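Local coordinates for protein octenoyl-coa reductase/carboxylase (Streptomyces sp., PDB 4A0S) that reductively carboxylates 2-octenoyl-CoA with NADPH, supplying an unusual extender unit for cinnabaramide polyketide biosynthesis, and works as a homotetramer, at residues V137-A142 against S182-K187; V65-M70 against G177-S182. All coordinates share one frame; numbering follows the deposited sequence.

Contact 1 (V137-A142 against S182-K187). With CO8 (octanoyl-coenzyme A), chain E.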
loop_
_atom_site.group_PDB
_atom_site.type_symbol
_atom_site.label_atom_id
_atom_site.label_comp_id
_atom_site.label_asym_id
_atom_site.label_seq_id
_atom_site.Cartn_x
_atom_site.Cartn_y
_atom_site.Cartn_z
ATOM N N VAL A 137 -33.335 3.305 3.499
ATOM C CA VAL A 137 -31.936 3.364 3.863
ATOM C C VAL A 137 -31.541 2.246 4.797
ATOM O O VAL A 137 -32.367 1.640 5.476
ATOM C CB VAL A 137 -31.587 4.699 4.563
ATOM C CG1 VAL A 137 -31.808 5.879 3.610
ATOM C CG2 VAL A 137 -32.398 4.867 5.836
ATOM N N ILE A 138 -30.255 1.968 4.811
ATOM C CA ILE A 138 -29.688 1.284 5.929
ATOM C C ILE A 138 -28.835 2.330 6.591
ATOM O O ILE A 138 -28.439 3.312 5.961
ATOM C CB ILE A 138 -28.893 0.063 5.522
ATOM C CG1 ILE A 138 -27.915 0.430 4.402
ATOM C CG2 ILE A 138 -29.857 -1.050 5.123
ATOM C CD1 ILE A 138 -26.825 -0.600 4.158
ATOM N N VAL A 139 -28.615 2.150 7.876
ATOM C CA VAL A 139 -27.733 3.010 8.604
ATOM C C VAL A 139 -26.618 2.101 9.053
ATOM O O VAL A 139 -26.877 1.004 9.574
ATOM C CB VAL A 139 -28.415 3.632 9.818
ATOM C CG1 VAL A 139 -27.388 4.354 10.686
ATOM C CG2 VAL A 139 -29.556 4.551 9.379
ATOM N N HIS A 140 -25.386 2.544 8.820
ATOM C CA HIS A 140 -24.221 1.893 9.397
ATOM C C HIS A 140 -23.699 2.749 10.552
ATOM O O HIS A 140 -24.071 3.905 10.679
ATOM C CB HIS A 140 -23.150 1.613 8.337
ATOM C CG HIS A 140 -22.514 2.842 7.776
ATOM N ND1 HIS A 140 -21.545 3.550 8.449
ATOM C CD2 HIS A 140 -22.691 3.475 6.594
ATOM C CE1 HIS A 140 -21.155 4.573 7.712
ATOM N NE2 HIS A 140 -21.845 4.558 6.584
ATOM N N PRO A 141 -22.859 2.159 11.415
ATOM C CA PRO A 141 -22.588 2.764 12.720
ATOM C C PRO A 141 -21.531 3.870 12.778
ATOM O O PRO A 141 -21.359 4.462 13.836
ATOM C CB PRO A 141 -22.109 1.572 13.560
ATOM C CG PRO A 141 -21.499 0.644 12.549
ATOM C CD PRO A 141 -22.447 0.753 11.372
ATOM N N ALA A 142 -20.818 4.111 11.681
ATOM C CA ALA A 142 -19.725 5.085 11.689
ATOM C C ALA A 142 -20.244 6.511 11.779
ATOM O O ALA A 142 -20.575 7.138 10.775
ATOM C CB ALA A 142 -18.800 4.889 10.485
ATOM N N SER A 182 -23.893 10.829 6.737
ATOM C CA SER A 182 -22.798 9.982 6.273
ATOM C C SER A 182 -22.832 8.592 6.898
ATOM O O SER A 182 -21.877 7.814 6.746
ATOM C CB SER A 182 -21.455 10.644 6.555
ATOM O OG SER A 182 -21.330 10.889 7.938
ATOM N N GLN A 183 -23.933 8.286 7.592
ATOM C CA GLN A 183 -24.202 6.925 8.053
ATOM C C GLN A 183 -25.164 6.206 7.124
ATOM O O GLN A 183 -25.403 5.010 7.281
ATOM C CB GLN A 183 -24.818 6.938 9.450
ATOM C CG GLN A 183 -23.916 7.471 10.534
ATOM C CD GLN A 183 -24.635 7.468 11.859
ATOM O OE1 GLN A 183 -24.988 8.515 12.389
ATOM N NE2 GLN A 183 -24.911 6.273 12.374
ATOM N N LEU A 184 -25.715 6.950 6.167
ATOM C CA LEU A 184 -26.792 6.452 5.316
ATOM C C LEU A 184 -26.330 5.857 4.010
ATOM O O LEU A 184 -25.499 6.451 3.301
ATOM C CB LEU A 184 -27.772 7.581 4.998
ATOM C CG LEU A 184 -28.606 8.051 6.181
ATOM C CD1 LEU A 184 -29.453 9.206 5.764
ATOM C CD2 LEU A 184 -29.502 6.921 6.678
ATOM N N LEU A 185 -26.920 4.711 3.676
ATOM C CA LEU A 185 -26.765 4.109 2.368
ATOM C C LEU A 185 -28.135 3.648 1.897
ATOM O O LEU A 185 -28.996 3.350 2.723
ATOM C CB LEU A 185 -25.806 2.928 2.431
ATOM C CG LEU A 185 -24.356 3.280 2.756
ATOM C CD1 LEU A 185 -23.546 2.007 3.028
ATOM C CD2 LEU A 185 -23.758 4.163 1.634
ATOM N N PRO A 186 -28.335 3.589 0.575
ATOM C CA PRO A 186 -29.603 3.041 0.111
ATOM C C PRO A 186 -29.731 1.591 0.534
ATOM O O PRO A 186 -28.791 0.792 0.390
ATOM C CB PRO A 186 -29.516 3.153 -1.414
ATOM C CG PRO A 186 -28.092 3.332 -1.731
ATOM C CD PRO A 186 -27.462 4.015 -0.543
ATOM N N LYS A 187 -30.873 1.274 1.108
ATOM C CA LYS A 187 -31.173 -0.093 1.477
ATOM C C LYS A 187 -31.178 -0.958 0.225
ATOM O O LYS A 187 -31.773 -0.580 -0.782
ATOM C CB LYS A 187 -32.542 -0.146 2.141
ATOM C CG LYS A 187 -33.047 -1.546 2.406
ATOM C CD LYS A 187 -34.501 -1.480 2.789
ATOM C CE LYS A 187 -35.193 -2.822 2.550
ATOM N NZ LYS A 187 -35.345 -3.127 1.086
HETATM N N1A CO8 E . -18.286 3.758 35.353
HETATM C C2A CO8 E . -18.150 5.008 34.907
HETATM N N3A CO8 E . -17.059 5.391 34.254
HETATM C C4A CO8 E . -16.066 4.500 34.032
HETATM C C5A CO8 E . -16.169 3.188 34.476
HETATM C C6A CO8 E . -17.326 2.822 35.159
HETATM N N6A CO8 E . -17.476 1.569 35.599
HETATM N N7A CO8 E . -15.060 2.542 34.116
HETATM C C8A CO8 E . -14.281 3.414 33.472
HETATM N N9A CO8 E . -14.894 4.607 33.422
HETATM C C1B CO8 E . -14.411 5.875 32.810
HETATM C C2B CO8 E . -13.346 6.543 33.686
HETATM O O2B CO8 E . -13.527 7.977 33.674
HETATM C C3B CO8 E . -12.068 6.145 32.952
HETATM O O3B CO8 E . -11.032 7.084 33.199
HETATM P P3B CO8 E . -9.908 6.625 34.269
HETATM O O7A CO8 E . -9.809 7.828 35.364
HETATM O O8A CO8 E . -10.482 5.381 35.181
HETATM O O9A CO8 E . -8.631 6.270 33.617
HETATM C C4B CO8 E . -12.487 6.166 31.486
HETATM O O4B CO8 E . -13.816 5.627 31.496
HETATM C C5B CO8 E . -11.693 5.159 30.645
HETATM O O5B CO8 E . -12.225 5.131 29.305
HETATM P P1A CO8 E . -11.931 6.385 28.288
HETATM O O1A CO8 E . -12.682 5.994 26.863
HETATM O O2A CO8 E . -12.443 7.707 28.769
HETATM O O3A CO8 E . -10.294 6.479 28.152
HETATM P P2A CO8 E . -9.301 5.742 27.073
HETATM O O4A CO8 E . -7.973 5.349 27.869
HETATM O O5A CO8 E . -9.005 6.558 25.850
HETATM O O6A CO8 E . -9.999 4.315 26.692
HETATM C CBP CO8 E . -10.806 2.516 25.222
HETATM C CCP CO8 E . -9.971 3.813 25.341
HETATM C CDP CO8 E . -10.016 1.426 25.966
HETATM C CEP CO8 E . -10.871 2.148 23.739
HETATM C CAP CO8 E . -12.231 2.743 25.830
HETATM O OAP CO8 E . -12.899 3.939 25.314
HETATM C C9P CO8 E . -13.171 1.509 25.732
HETATM O O9P CO8 E . -12.986 0.548 26.488
HETATM N N8P CO8 E . -14.179 1.578 24.832
HETATM C C7P CO8 E . -15.208 0.504 24.696
HETATM C C6P CO8 E . -15.006 -0.460 23.494
HETATM C C5P CO8 E . -15.312 -1.904 23.957
HETATM O O5P CO8 E . -14.630 -2.421 24.838
HETATM N N4P CO8 E . -16.397 -2.544 23.526
HETATM C C3P CO8 E . -17.277 -2.261 22.398
HETATM C C2P CO8 E . -16.947 -3.433 21.462
HETATM S S1P CO8 E . -16.345 -2.855 19.831
HETATM C "C1'" CO8 E . -17.797 -3.125 18.929
HETATM O "O1'" CO8 E . -18.633 -3.995 19.235
HETATM C "C2'" CO8 E . -17.950 -2.267 17.862
HETATM C "C3'" CO8 E . -19.022 -2.317 17.002
HETATM C "C4'" CO8 E . -19.072 -1.427 15.922
HETATM C "C5'" CO8 E . -18.143 -0.226 16.003
HETATM C "C6'" CO8 E . -18.523 0.654 14.792
HETATM C "C7'" CO8 E . -17.501 1.742 14.627
HETATM C "C8'" CO8 E . -17.986 2.671 13.510
HETATM O O HOH W 1 -19.628 7.374 8.400
HETATM O O HOH W 2 -21.197 9.739 10.414
#

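Contact 2 (V65-M70 against G177-S182)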
loop_
_atom_site.group_PDB
_atom_site.type_symbol
_atom_site.label_atom_id
_atom_site.label_comp_id
_atom_site.label_asym_id
_atom_site.label_seq_id
_atom_site.Cartn_x
_atom_site.Cartn_y
_atom_site.Cartn_z
ATOM N N VAL A 65 -30.193 12.948 9.909
ATOM C CA VAL A 65 -31.392 12.459 9.284
ATOM C C VAL A 65 -32.144 11.672 10.327
ATOM O O VAL A 65 -31.545 10.938 11.105
ATOM C CB VAL A 65 -31.048 11.561 8.083
ATOM C CG1 VAL A 65 -32.276 10.966 7.511
ATOM C CG2 VAL A 65 -30.313 12.380 7.003
ATOM N N LEU A 66 -33.456 11.886 10.374
ATOM C CA LEU A 66 -34.278 11.126 11.280
ATOM C C LEU A 66 -34.799 9.996 10.449
ATOM O O LEU A 66 -35.412 10.221 9.417
ATOM C CB LEU A 66 -35.416 11.970 11.813
ATOM C CG LEU A 66 -36.329 11.261 12.805
ATOM C CD1 LEU A 66 -35.586 10.865 14.102
ATOM C CD2 LEU A 66 -37.451 12.239 13.079
ATOM N N VAL A 67 -34.544 8.784 10.906
ATOM C CA VAL A 67 -34.958 7.592 10.198
ATOM C C VAL A 67 -36.065 6.954 11.016
ATOM O O VAL A 67 -35.906 6.816 12.221
ATOM C CB VAL A 67 -33.774 6.595 10.095
ATOM C CG1 VAL A 67 -34.210 5.259 9.498
ATOM C CG2 VAL A 67 -32.650 7.210 9.290
ATOM N N ALA A 68 -37.185 6.617 10.365
ATOM C CA ALA A 68 -38.188 5.736 10.966
ATOM C C ALA A 68 -37.577 4.365 10.808
ATOM O O ALA A 68 -37.479 3.855 9.702
ATOM C CB ALA A 68 -39.527 5.811 10.218
ATOM N N VAL A 69 -37.133 3.788 11.915
ATOM C CA VAL A 69 -36.389 2.547 11.872
ATOM C C VAL A 69 -37.332 1.361 11.701
ATOM O O VAL A 69 -38.189 1.101 12.548
ATOM C CB VAL A 69 -35.553 2.356 13.137
ATOM C CG1 VAL A 69 -34.785 1.045 13.067
ATOM C CG2 VAL A 69 -34.601 3.527 13.329
ATOM N N MET A 70 -37.141 0.623 10.621
ATOM C CA MET A 70 -38.010 -0.500 10.333
ATOM C C MET A 70 -37.549 -1.742 11.054
ATOM O O MET A 70 -38.351 -2.468 11.628
ATOM C CB MET A 70 -38.085 -0.710 8.828
ATOM C CG MET A 70 -38.885 0.399 8.152
ATOM S SD MET A 70 -40.604 0.443 8.715
ATOM C CE MET A 70 -41.221 -0.999 7.880
ATOM N N GLY A 177 -34.412 6.620 14.624
ATOM C CA GLY A 177 -32.983 6.712 14.872
ATOM C C GLY A 177 -32.575 8.069 14.341
ATOM O O GLY A 177 -33.162 8.571 13.374
ATOM N N VAL A 178 -31.596 8.675 14.999
ATOM C CA VAL A 178 -31.008 9.918 14.518
ATOM C C VAL A 178 -29.597 9.578 14.062
ATOM O O VAL A 178 -28.795 8.996 14.804
ATOM C CB VAL A 178 -30.993 11.020 15.592
ATOM C CG1 VAL A 178 -30.179 12.234 15.117
ATOM C CG2 VAL A 178 -32.422 11.436 15.937
ATOM N N VAL A 179 -29.313 9.909 12.812
ATOM C CA VAL A 179 -28.046 9.520 12.236
ATOM C C VAL A 179 -27.454 10.682 11.491
ATOM O O VAL A 179 -28.173 11.541 11.010
ATOM C CB VAL A 179 -28.210 8.324 11.270
ATOM C CG1 VAL A 179 -29.012 7.216 11.933
ATOM C CG2 VAL A 179 -28.907 8.733 9.955
ATOM N N ARG A 180 -26.134 10.701 11.382
ATOM C CA ARG A 180 -25.506 11.628 10.467
ATOM C C ARG A 180 -25.741 11.116 9.050
ATOM O O ARG A 180 -25.795 9.918 8.817
ATOM C CB ARG A 180 -24.017 11.769 10.760
ATOM C CG ARG A 180 -23.759 12.328 12.140
ATOM C CD ARG A 180 -22.377 12.956 12.234
ATOM N NE ARG A 180 -22.372 13.937 13.324
ATOM C CZ ARG A 180 -21.286 14.314 13.993
ATOM N NH1 ARG A 180 -20.108 13.800 13.683
ATOM N NH2 ARG A 180 -21.364 15.210 14.962
ATOM N N ALA A 181 -25.891 12.045 8.116
ATOM C CA ALA A 181 -26.175 11.689 6.744
ATOM C C ALA A 181 -25.099 10.742 6.193
ATOM O O ALA A 181 -25.369 9.936 5.309
ATOM C CB ALA A 181 -26.289 12.930 5.908
ATOM N N SER A 182 -23.893 10.829 6.737
ATOM C CA SER A 182 -22.798 9.982 6.273
ATOM C C SER A 182 -22.832 8.592 6.898
ATOM O O SER A 182 -21.877 7.814 6.746
ATOM C CB SER A 182 -21.455 10.644 6.555
ATOM O OG SER A 182 -21.330 10.889 7.938
#

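Contact 1 (V137-A142 against S182-K187)
Two torsions bring Gln183 and His140 together: chi1 -65° sets Gln183 CG anti to the carbonyl carbon, and chi1 67° sets His140 CG between backbone N and carbonyl carbon. They meet where strands 137-139 and 184-186, an antiparallel pair in the GroES-like domain of this medium-chain reductase, give way to loop and 3-10 turn. One face of the imidazole lies against Gln183 CA, 3.9 Å from the ring centroid. Gln183 NE2 donates to His140 O at 3.0 Å, with the acceptor in the amide plane, while His140 N returns a bond to Gln183 O at 2.9 Å. OE1 accepts from Arg180 N, and His140 NE2 is hydrogen-bonded to His365 ND1. An alanine at Gln183 would probably leave His140 O and Arg180 N without their side-chain partners and take away the NE2 contact with Val139 CG1. Within the strands, Ile138 N reaches Leu185 O at 2.8 Å and Leu185 N reaches Ile138 O at 3.1 Å. Leu184 CD2 touches Val137 CG2 and Val139 CG2, 3.6 Å from each. One water links Ala142 O to Ser182 O, another Ala142 O to Ser182 OG. Pro141 and Ala142 border the octanoyl tail, Ala142 CA lying 3.5 Å from C8' of the ligand.

Contact 2 (V65-M70 against G177-S182)
Leu66 and Val178 cross obliquely on one face of an antiparallel strand pair, and Val67 and Val179 do the same on the other. On the first face chi1 -179° sets Leu66 CG anti to the backbone N and chi2 64° turns CD1 to Val178 CG2, at 3.7 Å; CD1 also lies 3.4 Å from Gly177 O. On the second, Val179 CG2 lies between its backbone N and carbonyl carbon (chi1 -49°). Its nearest atom across the pair is Val65 O at 3.6 Å, and it meets Val65 CB at 4.0 Å and Val67 CG2 at 4.1 Å, one methyl against two alternate residues of the facing strand. Val69 points toward Gly177, and its CG2 packs on the glycine backbone, 3.4 Å from Gly177 N. Four backbone bonds fix the register, two in the Val65-Val179 pair and two in the Val67-Gly177 pair, with Val67 N to Gly177 O the straightest. Leu184 and Val139 add to the apolar layer over Val67 and Val179, while Val178 O takes a bond from Trp164 NE1. Beyond the strand, Ala181 packs on Gln147 of the second subunit. Such branched aliphatic packing on paired antiparallel strands belongs to the beta core of the GroES-like domain of zinc-type alcohol dehydrogenase relatives.

Contacts 1 and 2 share Ser182 and sit about 8 Å apart between centres in one mixed sheet. All touching residues of contact 2 are buried, and in contact 1 all but Pro186. The chain leaves strand 176-180 of contact 2 and, through a 3-10 turn, enters strand 184-186 of contact 1. The two strand pairs pack on a shared apolar layer: Leu184 CD1 lies 3.5 Å from Val65 CG2, and Val139 CG1 3.5 Å from Val179 CG1. Their chemistry differs with place. The side chains of 65-70 against 177-182 meet through aliphatic groups alone, away from the annotated sites. At 137-142 against 182-187 an imidazole, an amide and bridging waters join the packing, beside the acyl pocket. Both also reach the second subunit.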